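Local coordinates for GCN5-related N-acetyltransferase (Kribbella flavida, PDB 4MY0), which probably transfers an acetyl group from acetyl-coenzyme A to amino groups of aminoglycoside-type substrates, as related GNAT acetyltransferases do, at residues F71-G76 with M116-L121; G106-S111 with M281-D286; L121-T126 with Y134-H139. One frame throughout, in Å; residues are numbered along the deposited sequence.

From the N terminus, strand 61-75 supplies the first half of interaction 1, which closes when the chain, after strand 78-90 and helix 99-113, returns along 116-121. Helix residues 106-111 lie within that loop but find their partner only at 281-286, so interactions 1 and 2 cross. Interaction 3 (121-126 with 134-139) follows interaction 1 directly, shares Leu121 with it, and is a short loop around helix 126-131 nested inside the much longer loop of interaction 2. Strand 274-284, which carries most of 281-286, pairs with both 118-121 and 135-146. Interactions 1 and 3 lie within the first acetyltransferase region, and interaction 2 ties it to a strand of the second.

Interaction 1 of 3, residues F71-G76 with M116-L121; sequences FQQWWG and MPISAL
Ile118 sends a single methyl, CD1, to both Gln73 and Trp75 within the central beta structure of a GNAT acetyltransferase fold. Strands 61-75 and 118-121 are not direct neighbours: each pairs with strand 78-90, the first antiparallel and the second parallel to it. The closest CA atoms of the two segments, those of Gln73 and Ile118, are accordingly 8.9 Å apart, and the contact is made by side chains reaching over the strand between, where Ile118 also touches Met82.

The apolar part rests on that methyl. Ile118 CD1 lies 3.8 Å from Trp75 CD1 and 3.5 Å from Trp75 NE1, approaching the pyrrole part of the indole obliquely. CG1 of Ile118 is held between its backbone N and carbonyl carbon (chi1 60°), and CD1 continues outward from there in an extended chain. The same methyl of Ile118, CD1, comes within 3.6 Å of Gln73 OE1, with the isoleucine and glutamine side chains crossing at about a right angle. Trp280 and Leu282, on strand 274-284, pack against Trp75, and Tyr352 meets its ring edge-to-face.

The polar part joins two residues on the same side of one strand. Gln73 is fully extended, which carries its amide alongside the indole of Trp75. Its other end, NE2, is hydrogen-bonded to Gly186 O, so both amide atoms are engaged and the orientation of the group is fixed, with oxygen facing the indole. The isoleucine CD1 sits against this bonded pair, touching NE1 of Trp75 and OE1 of Gln73. Trp75 NE1 donates to Gln73 OE1 over 2.8 Å with an N-H...O angle of 142°, arriving above the amide plane, 62° out of it, instead of at a lone pair.

Interaction 2 of 3, residues G106-S111 with M281-D286; sequences GVLERS and MLRLLD
Val107 O is gripped twice by Ser111, the serine whose CB lies against Leu285 across the contact. Ser111 N makes the regular helical bond to Val107 O at 2.9 Å, and Ser111 OG donates to Val107 O at 3.0 Å; the two arrive from opposite faces of the carbonyl plane. With OG turned back beside the serine's own backbone N (chi1 -59°), the hydroxyl is satisfied by the helix itself, and the Ser111 CB methylene is what meets Leu285 CD1, at 3.6 Å.

One turn earlier, Leu108 forks over the end of the strand and the residue after it. Leu108 CD2 touches Leu285 CD2 at 3.7 Å, methyl against methyl, while Leu108 CD1 rests on the arginine, 3.8 Å from Arg283 NE. The leucine and arginine side chains cross at about a right angle, CD1 meeting the guanidinium end obliquely. Helix 99-113 is thereby packed on the end of strand 274-284 and on Leu285 just past it; the side chains of Arg283 and Leu285 both start out toward the helix.

Arg283, extended from CG to NE, is held on several sides. Arg283 NH1 donates to Leu284 O at 2.8 Å, that oxygen lying almost in the guanidinium plane; NE is hydrogen-bonded to Leu132 O, and NH2 forms a salt bridge with Asp310, in the sterol carrier protein-like part of the chain. A methionine here would probably leave the Asp310 carboxylate without its salt-bridge mate and Leu132 O without this donor.

The buried charge is thus paid for by an acid and two backbone carbonyls, whereas its aliphatic stem and the leucines supply the apolar surface. Such a division would let one residue join the helix, whose first turn holds the coenzyme-binding Gly100, to the carboxy-terminal part of the chain.

Interaction 3 of 3, residues L121-T126 with Y134-H139; sequences LYPATT and YEFGGH. With AC8 ([(2R,3R,4R,5R)-5-(6-amino-9H-purin-9-yl)-3,4-bis(phosphonooxy)tetrahydrofuran-2-yl]methyl (3R)-3-hydroxy-2,2-dimethyl-4-oxo-4-({3-oxo-3-[(2-sulfanylethyl)amino]propyl}amino)butyl dihydrogen diphosphate), chain L.
Leu121 lays its CD2 methyl over one face of the Tyr134 ring, a CH-pi contact 3.8 Å from the centroid and shifted toward the ring's rim. Leu121 CD2 comes nearest to Tyr134 CE1, at 3.5 Å. The leucine's chi1 of 55°, with CG wedged between backbone N and carbonyl carbon, turns the branch onto the ring, whose OH is hydrogen-bonded to Ser119 OG.

Further apolar packing centres on Phe136. Pro123 CG meets Phe136 CE1 at 3.9 Å and Thr126 CG2 meets Phe136 CZ at 3.7 Å, both obliquely to the ring. The methyl of Thr126 thus faces inward, while its OG1 is hydrogen-bonded to Glu268 O of a second subunit.

Within 134-139, Phe136 N donates to Glu135 OE1 at 2.8 Å. The backbone of Gly137 and Gly138 both faces Trp280, a classic beta bulge.

On the other side of the loop is the coenzyme A-like ligand AC8: Ala124 N approaches AC8 S1P at 3.3 Å and Thr125 CG2 packs on CEP. The loop therefore presents its backbone and small side chains to the pantetheine arm of the ligand, and the aromatic residues behind it probably help to hold that surface in position.

Interaction 1 of 3, residues F71-G76 with M116-L121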
loop_
_atom_site.group_PDB
_atom_site.type_symbol
_atom_site.label_atom_id
_atom_site.label_comp_id
_atom_site.label_asym_id
_atom_site.label_seq_id
_atom_site.Cartn_x
_atom_site.Cartn_y
_atom_site.Cartn_z
ATOM N N PHE C 71 -23.619 15.679 29.095
ATOM C CA PHE C 71 -23.030 16.773 28.322
ATOM C C PHE C 71 -23.928 17.992 28.345
ATOM O O PHE C 71 -25.057 17.929 28.822
ATOM C CB PHE C 71 -22.905 16.382 26.853
ATOM C CG PHE C 71 -21.813 15.392 26.555
ATOM C CD1 PHE C 71 -20.561 15.507 27.141
ATOM C CD2 PHE C 71 -22.040 14.366 25.644
ATOM C CE1 PHE C 71 -19.548 14.595 26.833
ATOM C CE2 PHE C 71 -21.039 13.450 25.326
ATOM C CZ PHE C 71 -19.790 13.561 25.931
ATOM N N GLN C 72 -23.417 19.097 27.804
ATOM C CA GLN C 72 -24.269 20.136 27.244
ATOM C C GLN C 72 -23.861 20.216 25.782
ATOM O O GLN C 72 -22.774 19.746 25.413
ATOM C CB GLN C 72 -24.078 21.486 27.948
ATOM C CG GLN C 72 -24.246 21.418 29.463
ATOM C CD GLN C 72 -24.640 22.744 30.065
ATOM O OE1 GLN C 72 -25.740 23.240 29.823
ATOM N NE2 GLN C 72 -23.752 23.327 30.861
ATOM N N GLN C 73 -24.721 20.777 24.938
ATOM C CA GLN C 73 -24.383 20.900 23.521
ATOM C C GLN C 73 -24.778 22.281 23.032
ATOM O O GLN C 73 -25.863 22.785 23.342
ATOM C CB GLN C 73 -25.043 19.806 22.676
ATOM C CG GLN C 73 -24.417 19.662 21.283
ATOM C CD GLN C 73 -25.114 18.622 20.433
ATOM O OE1 GLN C 73 -26.304 18.366 20.605
ATOM N NE2 GLN C 73 -24.374 18.013 19.512
ATOM N N TRP C 74 -23.877 22.913 22.293
ATOM C CA TRP C 74 -24.150 24.252 21.786
ATOM C C TRP C 74 -25.181 24.163 20.671
ATOM O O TRP C 74 -25.071 23.309 19.789
ATOM C CB TRP C 74 -22.864 24.876 21.247
ATOM C CG TRP C 74 -21.915 25.341 22.325
ATOM C CD1 TRP C 74 -20.850 24.655 22.847
ATOM C CD2 TRP C 74 -21.947 26.606 22.998
ATOM N NE1 TRP C 74 -20.221 25.423 23.802
ATOM C CE2 TRP C 74 -20.874 26.625 23.914
ATOM C CE3 TRP C 74 -22.785 27.724 22.915
ATOM C CZ2 TRP C 74 -20.618 27.717 24.745
ATOM C CZ3 TRP C 74 -22.524 28.814 23.732
ATOM C CH2 TRP C 74 -21.450 28.803 24.637
ATOM N N TRP C 75 -26.192 25.027 20.723
ATOM C CA TRP C 75 -27.114 25.169 19.600
ATOM C C TRP C 75 -27.462 26.633 19.400
ATOM O O TRP C 75 -28.064 27.274 20.287
ATOM C CB TRP C 75 -28.368 24.309 19.793
ATOM C CG TRP C 75 -28.096 22.846 19.543
ATOM C CD1 TRP C 75 -27.954 21.863 20.487
ATOM C CD2 TRP C 75 -27.904 22.211 18.271
ATOM N NE1 TRP C 75 -27.706 20.656 19.876
ATOM C CE2 TRP C 75 -27.662 20.842 18.515
ATOM C CE3 TRP C 75 -27.919 22.664 16.949
ATOM C CZ2 TRP C 75 -27.437 19.921 17.483
ATOM C CZ3 TRP C 75 -27.683 21.745 15.920
ATOM C CH2 TRP C 75 -27.451 20.394 16.195
ATOM N N GLY C 76 -27.055 27.166 18.244
ATOM C CA GLY C 76 -27.207 28.584 17.953
ATOM C C GLY C 76 -26.605 29.464 19.027
ATOM O O GLY C 76 -27.180 30.488 19.399
HETATM N N MSE C 116 -32.753 16.002 30.457
HETATM C CA MSE C 116 -32.058 16.336 29.218
HETATM C C MSE C 116 -33.045 16.342 28.042
HETATM O O MSE C 116 -33.668 15.325 27.733
HETATM C CB MSE C 116 -30.861 15.396 28.982
HETATM C CG MSE C 116 -29.787 15.532 30.085
HETATM SE SE MSE C 116 -28.785 13.879 30.382
HETATM C CE MSE C 116 -27.794 14.391 31.992
ATOM N N PRO C 117 -33.195 17.499 27.391
ATOM C CA PRO C 117 -34.189 17.625 26.315
ATOM C C PRO C 117 -33.701 17.085 24.961
ATOM O O PRO C 117 -34.506 16.962 24.032
ATOM C CB PRO C 117 -34.413 19.136 26.235
ATOM C CG PRO C 117 -33.061 19.723 26.624
ATOM C CD PRO C 117 -32.530 18.783 27.695
ATOM N N ILE C 118 -32.414 16.761 24.841
ATOM C CA ILE C 118 -31.918 16.174 23.605
ATOM C C ILE C 118 -30.870 15.103 23.898
ATOM O O ILE C 118 -30.330 15.019 25.006
ATOM C CB ILE C 118 -31.259 17.223 22.675
ATOM C CG1 ILE C 118 -30.076 17.887 23.383
ATOM C CG2 ILE C 118 -32.278 18.264 22.181
ATOM C CD1 ILE C 118 -29.294 18.882 22.506
ATOM N N SER C 119 -30.570 14.305 22.884
ATOM C CA SER C 119 -29.604 13.225 23.018
ATOM C C SER C 119 -28.834 13.071 21.707
ATOM O O SER C 119 -29.398 13.255 20.628
ATOM C CB SER C 119 -30.332 11.921 23.381
ATOM O OG SER C 119 -29.442 10.824 23.392
ATOM N N ALA C 120 -27.545 12.749 21.797
ATOM C CA ALA C 120 -26.739 12.527 20.601
ATOM C C ALA C 120 -25.827 11.307 20.770
ATOM O O ALA C 120 -25.546 10.876 21.894
ATOM C CB ALA C 120 -25.916 13.790 20.236
ATOM N N LEU C 121 -25.382 10.756 19.643
ATOM C CA LEU C 121 -24.454 9.628 19.630
ATOM C C LEU C 121 -23.860 9.449 18.235
ATOM O O LEU C 121 -24.435 9.919 17.238
ATOM C CB LEU C 121 -25.171 8.334 20.039
ATOM C CG LEU C 121 -26.425 7.944 19.227
ATOM C CD1 LEU C 121 -26.106 7.101 17.995
ATOM C CD2 LEU C 121 -27.461 7.227 20.118
#

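Interaction 2 of 3, residues G106-S111 with M281-D286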
loop_
_atom_site.group_PDB
_atom_site.type_symbol
_atom_site.label_atom_id
_atom_site.label_comp_id
_atom_site.label_asym_id
_atom_site.label_seq_id
_atom_site.Cartn_x
_atom_site.Cartn_y
_atom_site.Cartn_z
ATOM N N GLY C 106 -34.886 2.167 27.606
ATOM C CA GLY C 106 -34.570 2.460 28.996
ATOM C C GLY C 106 -33.620 3.645 29.079
ATOM O O GLY C 106 -33.738 4.486 29.972
ATOM N N VAL C 107 -32.683 3.716 28.137
ATOM C CA VAL C 107 -31.743 4.832 28.074
ATOM C C VAL C 107 -32.442 6.174 27.809
ATOM O O VAL C 107 -32.163 7.181 28.480
ATOM C CB VAL C 107 -30.631 4.581 27.031
ATOM C CG1 VAL C 107 -29.907 5.872 26.699
ATOM C CG2 VAL C 107 -29.645 3.541 27.533
ATOM N N LEU C 108 -33.358 6.189 26.847
ATOM C CA LEU C 108 -34.109 7.409 26.554
ATOM C C LEU C 108 -34.949 7.824 27.746
ATOM O O LEU C 108 -35.056 9.009 28.066
ATOM C CB LEU C 108 -35.015 7.207 25.349
ATOM C CG LEU C 108 -34.329 7.060 23.991
ATOM C CD1 LEU C 108 -35.374 7.023 22.890
ATOM C CD2 LEU C 108 -33.333 8.174 23.740
ATOM N N GLU C 109 -35.555 6.853 28.410
ATOM C CA GLU C 109 -36.369 7.171 29.575
ATOM C C GLU C 109 -35.519 7.767 30.707
ATOM O O GLU C 109 -35.898 8.777 31.312
ATOM C CB GLU C 109 -37.141 5.937 30.049
ATOM C CG GLU C 109 -38.301 6.294 30.962
ATOM C CD GLU C 109 -39.174 7.403 30.376
ATOM O OE1 GLU C 109 -39.515 7.334 29.171
ATOM O OE2 GLU C 109 -39.512 8.355 31.117
ATOM N N ARG C 110 -34.360 7.168 30.976
ATOM C CA ARG C 110 -33.471 7.700 32.019
ATOM C C ARG C 110 -33.028 9.121 31.651
ATOM O O ARG C 110 -33.044 10.029 32.486
ATOM C CB ARG C 110 -32.254 6.782 32.219
ATOM C CG ARG C 110 -31.234 7.283 33.257
ATOM C CD ARG C 110 -31.868 7.483 34.648
ATOM N NE ARG C 110 -32.595 6.297 35.099
ATOM C CZ ARG C 110 -32.022 5.228 35.648
ATOM N NH1 ARG C 110 -30.703 5.188 35.827
ATOM N NH2 ARG C 110 -32.762 4.193 36.019
ATOM N N SER C 111 -32.655 9.320 30.389
ATOM C CA SER C 111 -32.273 10.662 29.928
ATOM C C SER C 111 -33.379 11.713 30.136
ATOM O O SER C 111 -33.098 12.822 30.590
ATOM C CB SER C 111 -31.829 10.629 28.474
ATOM O OG SER C 111 -30.712 9.758 28.297
HETATM N N MSE C 281 -25.609 11.511 15.309
HETATM C CA MSE C 281 -27.064 11.599 15.281
HETATM C C MSE C 281 -27.610 12.362 16.464
HETATM O O MSE C 281 -26.940 12.480 17.487
HETATM C CB MSE C 281 -27.690 10.215 15.250
HETATM C CG MSE C 281 -27.547 9.539 13.901
HETATM SE SE MSE C 281 -28.480 7.831 13.912
HETATM C CE MSE C 281 -28.441 7.516 11.989
ATOM N N LEU C 282 -28.839 12.857 16.308
ATOM C CA LEU C 282 -29.506 13.677 17.311
ATOM C C LEU C 282 -30.931 13.176 17.491
ATOM O O LEU C 282 -31.551 12.713 16.527
ATOM C CB LEU C 282 -29.563 15.123 16.820
ATOM C CG LEU C 282 -30.254 16.129 17.731
ATOM C CD1 LEU C 282 -29.441 16.275 19.010
ATOM C CD2 LEU C 282 -30.409 17.474 17.023
ATOM N N ARG C 283 -31.449 13.254 18.712
ATOM C CA ARG C 283 -32.880 13.045 18.940
ATOM C C ARG C 283 -33.422 14.068 19.942
ATOM O O ARG C 283 -32.752 14.371 20.929
ATOM C CB ARG C 283 -33.150 11.634 19.472
ATOM C CG ARG C 283 -34.632 11.253 19.434
ATOM C CD ARG C 283 -34.998 10.175 20.467
ATOM N NE ARG C 283 -36.174 9.410 20.035
ATOM C CZ ARG C 283 -37.426 9.867 20.071
ATOM N NH1 ARG C 283 -37.686 11.092 20.519
ATOM N NH2 ARG C 283 -38.427 9.101 19.649
ATOM N N LEU C 284 -34.617 14.606 19.698
ATOM C CA LEU C 284 -35.273 15.433 20.715
ATOM C C LEU C 284 -36.060 14.545 21.697
ATOM O O LEU C 284 -36.844 13.685 21.280
ATOM C CB LEU C 284 -36.210 16.475 20.092
ATOM C CG LEU C 284 -35.724 17.522 19.083
ATOM C CD1 LEU C 284 -36.422 18.846 19.324
ATOM C CD2 LEU C 284 -34.209 17.702 19.031
ATOM N N LEU C 285 -35.845 14.745 22.994
ATOM C CA LEU C 285 -36.586 14.007 24.021
ATOM C C LEU C 285 -37.719 14.830 24.644
ATOM O O LEU C 285 -38.719 14.271 25.111
ATOM C CB LEU C 285 -35.646 13.552 25.138
ATOM C CG LEU C 285 -34.382 12.807 24.730
ATOM C CD1 LEU C 285 -33.580 12.442 25.964
ATOM C CD2 LEU C 285 -34.757 11.574 23.937
ATOM N N ASP C 286 -37.535 16.151 24.689
ATOM C CA ASP C 286 -38.542 17.069 25.233
ATOM C C ASP C 286 -38.514 18.316 24.342
ATOM O O ASP C 286 -37.799 19.277 24.633
ATOM C CB ASP C 286 -38.206 17.414 26.700
ATOM C CG ASP C 286 -39.157 18.459 27.319
ATOM O OD1 ASP C 286 -39.087 18.642 28.556
ATOM O OD2 ASP C 286 -39.960 19.105 26.599
#

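Interaction 3 of 3, residues L121-T126 with Y134-H139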
loop_
_atom_site.group_PDB
_atom_site.type_symbol
_atom_site.label_atom_id
_atom_site.label_comp_id
_atom_site.label_asym_id
_atom_site.label_seq_id
_atom_site.Cartn_x
_atom_site.Cartn_y
_atom_site.Cartn_z
ATOM N N LEU C 121 -25.382 10.756 19.643
ATOM C CA LEU C 121 -24.454 9.628 19.630
ATOM C C LEU C 121 -23.860 9.449 18.235
ATOM O O LEU C 121 -24.435 9.919 17.238
ATOM C CB LEU C 121 -25.171 8.334 20.039
ATOM C CG LEU C 121 -26.425 7.944 19.227
ATOM C CD1 LEU C 121 -26.106 7.101 17.995
ATOM C CD2 LEU C 121 -27.461 7.227 20.118
ATOM N N TYR C 122 -22.715 8.769 18.188
ATOM C CA TYR C 122 -22.080 8.313 16.959
ATOM C C TYR C 122 -22.458 6.849 16.773
ATOM O O TYR C 122 -21.973 5.984 17.510
ATOM C CB TYR C 122 -20.554 8.395 17.095
ATOM C CG TYR C 122 -19.991 9.797 16.974
ATOM C CD1 TYR C 122 -19.572 10.292 15.741
ATOM C CD2 TYR C 122 -19.874 10.620 18.086
ATOM C CE1 TYR C 122 -19.049 11.589 15.625
ATOM C CE2 TYR C 122 -19.361 11.910 17.986
ATOM C CZ TYR C 122 -18.952 12.385 16.755
ATOM O OH TYR C 122 -18.450 13.665 16.663
ATOM N N PRO C 123 -23.316 6.560 15.788
ATOM C CA PRO C 123 -23.852 5.198 15.628
ATOM C C PRO C 123 -22.921 4.295 14.822
ATOM O O PRO C 123 -22.361 4.745 13.810
ATOM C CB PRO C 123 -25.135 5.438 14.822
ATOM C CG PRO C 123 -24.767 6.626 13.910
ATOM C CD PRO C 123 -23.870 7.508 14.797
ATOM N N ALA C 124 -22.757 3.039 15.245
ATOM C CA ALA C 124 -21.963 2.092 14.450
ATOM C C ALA C 124 -22.834 1.522 13.332
ATOM O O ALA C 124 -22.344 1.156 12.276
ATOM C CB ALA C 124 -21.425 0.981 15.322
ATOM N N THR C 125 -24.130 1.423 13.602
ATOM C CA THR C 125 -25.109 1.018 12.612
ATOM C C THR C 125 -26.308 1.930 12.802
ATOM O O THR C 125 -26.729 2.177 13.932
ATOM C CB THR C 125 -25.544 -0.451 12.786
ATOM O OG1 THR C 125 -26.777 -0.668 12.087
ATOM C CG2 THR C 125 -25.744 -0.799 14.275
ATOM N N THR C 126 -26.857 2.435 11.703
ATOM C CA THR C 126 -27.908 3.428 11.796
ATOM C C THR C 126 -29.278 2.816 12.065
ATOM O O THR C 126 -30.183 3.525 12.507
ATOM C CB THR C 126 -28.050 4.204 10.480
ATOM O OG1 THR C 126 -28.427 3.284 9.444
ATOM C CG2 THR C 126 -26.747 4.916 10.113
ATOM N N TYR C 134 -33.652 8.591 16.189
ATOM C CA TYR C 134 -32.483 9.428 15.953
ATOM C C TYR C 134 -32.306 9.698 14.458
ATOM O O TYR C 134 -32.696 8.875 13.622
ATOM C CB TYR C 134 -31.216 8.736 16.460
ATOM C CG TYR C 134 -31.048 8.710 17.971
ATOM C CD1 TYR C 134 -30.178 9.597 18.608
ATOM C CD2 TYR C 134 -31.726 7.775 18.758
ATOM C CE1 TYR C 134 -29.999 9.564 19.994
ATOM C CE2 TYR C 134 -31.549 7.731 20.139
ATOM C CZ TYR C 134 -30.685 8.631 20.754
ATOM O OH TYR C 134 -30.509 8.603 22.134
ATOM N N GLU C 135 -31.702 10.834 14.117
ATOM C CA GLU C 135 -31.298 11.071 12.730
ATOM C C GLU C 135 -29.986 11.840 12.722
ATOM O O GLU C 135 -29.664 12.513 13.707
ATOM C CB GLU C 135 -32.383 11.835 11.948
ATOM C CG GLU C 135 -32.184 11.825 10.407
ATOM C CD GLU C 135 -31.742 10.451 9.883
ATOM O OE1 GLU C 135 -30.516 10.259 9.669
ATOM O OE2 GLU C 135 -32.611 9.557 9.709
ATOM N N PHE C 136 -29.224 11.732 11.627
ATOM C CA PHE C 136 -27.993 12.517 11.486
ATOM C C PHE C 136 -28.258 14.001 11.683
ATOM O O PHE C 136 -29.231 14.548 11.139
ATOM C CB PHE C 136 -27.302 12.250 10.146
ATOM C CG PHE C 136 -26.632 10.901 10.081
ATOM C CD1 PHE C 136 -25.739 10.501 11.079
ATOM C CD2 PHE C 136 -26.932 10.012 9.067
ATOM C CE1 PHE C 136 -25.121 9.243 11.041
ATOM C CE2 PHE C 136 -26.320 8.754 9.014
ATOM C CZ PHE C 136 -25.406 8.375 10.002
ATOM N N GLY C 137 -27.403 14.634 12.484
ATOM C CA GLY C 137 -27.607 16.017 12.875
ATOM C C GLY C 137 -26.410 16.904 12.587
ATOM O O GLY C 137 -26.536 18.130 12.577
ATOM N N GLY C 138 -25.241 16.303 12.370
ATOM C CA GLY C 138 -24.043 17.099 12.132
ATOM C C GLY C 138 -22.806 16.262 11.879
ATOM O O GLY C 138 -22.890 15.038 11.811
ATOM N N HIS C 139 -21.653 16.921 11.756
ATOM C CA HIS C 139 -20.439 16.249 11.307
ATOM C C HIS C 139 -19.267 16.452 12.255
ATOM O O HIS C 139 -19.310 17.298 13.146
ATOM C CB HIS C 139 -20.049 16.757 9.915
ATOM C CG HIS C 139 -21.073 16.476 8.854
ATOM N ND1 HIS C 139 -22.166 17.291 8.638
ATOM C CD2 HIS C 139 -21.166 15.474 7.946
ATOM C CE1 HIS C 139 -22.886 16.803 7.639
ATOM N NE2 HIS C 139 -22.303 15.701 7.202
HETATM N N1A AC8 L . -26.975 -4.372 10.765
HETATM O O1A AC8 L . -33.036 -4.382 19.168
HETATM P P1A AC8 L . -32.351 -5.205 18.087
HETATM C C1B AC8 L . -31.357 -3.943 13.379
HETATM S S1P AC8 L . -23.363 2.183 18.402
HETATM C C2A AC8 L . -28.195 -4.029 10.311
HETATM O O2A AC8 L . -32.547 -6.694 18.113
HETATM P P2A AC8 L . -29.604 -5.529 18.889
HETATM C C2B AC8 L . -32.331 -5.078 13.597
HETATM O O2B AC8 L . -32.550 -5.781 12.367
HETATM O O2C AC8 L . -34.056 -7.582 13.250
HETATM C C2P AC8 L . -23.618 0.375 18.436
HETATM N N3A AC8 L . -29.241 -3.974 11.149
HETATM O O3A AC8 L . -30.809 -4.783 18.125
HETATM C C3B AC8 L . -33.575 -4.325 14.078
HETATM O O3B AC8 L . -34.232 -3.742 12.948
HETATM P P3B AC8 L . -35.559 -4.330 12.220
HETATM O O3C AC8 L . -31.604 -8.009 12.898
HETATM C C3P AC8 L . -22.338 -0.101 19.085
HETATM C C4A AC8 L . -29.069 -4.260 12.468
HETATM O O4A AC8 L . -30.108 -6.063 20.212
HETATM C C4B AC8 L . -33.028 -3.135 14.845
HETATM O O4B AC8 L . -31.678 -2.979 14.392
HETATM O O4C AC8 L . -33.108 -7.703 10.896
HETATM P P4C AC8 L . -32.858 -7.382 12.350
HETATM N N4P AC8 L . -22.159 -1.541 19.252
HETATM C C5A AC8 L . -27.818 -4.606 12.954
HETATM O O5A AC8 L . -28.926 -6.438 17.906
HETATM C C5B AC8 L . -33.037 -3.344 16.356
HETATM O O5B AC8 L . -32.750 -4.714 16.614
HETATM C C5P AC8 L . -21.918 -2.469 18.333
HETATM O O5P AC8 L . -21.892 -2.192 17.139
HETATM C C6A AC8 L . -26.749 -4.658 12.066
HETATM N N6A AC8 L . -25.506 -4.998 12.494
HETATM O O6A AC8 L . -28.620 -4.291 19.157
HETATM C C6P AC8 L . -21.665 -3.863 18.860
HETATM N N7A AC8 L . -27.939 -4.845 14.283
HETATM O O7A AC8 L . -35.317 -5.796 11.949
HETATM C C7P AC8 L . -22.152 -5.015 17.969
HETATM C C8A AC8 L . -29.240 -4.639 14.611
HETATM O O8A AC8 L . -36.678 -4.060 13.207
HETATM N N8P AC8 L . -23.616 -4.960 17.942
HETATM N N9A AC8 L . -29.920 -4.298 13.497
HETATM O O9A AC8 L . -35.631 -3.508 10.951
HETATM C C9P AC8 L . -24.457 -4.950 18.974
HETATM O O9P AC8 L . -24.037 -5.011 20.118
HETATM C CAP AC8 L . -25.953 -4.883 18.714
HETATM O OAP AC8 L . -26.290 -5.705 17.595
HETATM C CBP AC8 L . -26.478 -3.470 18.427
HETATM C CCP AC8 L . -27.975 -3.580 18.095
HETATM C CDP AC8 L . -26.304 -2.581 19.654
HETATM C CEP AC8 L . -25.765 -2.839 17.242
#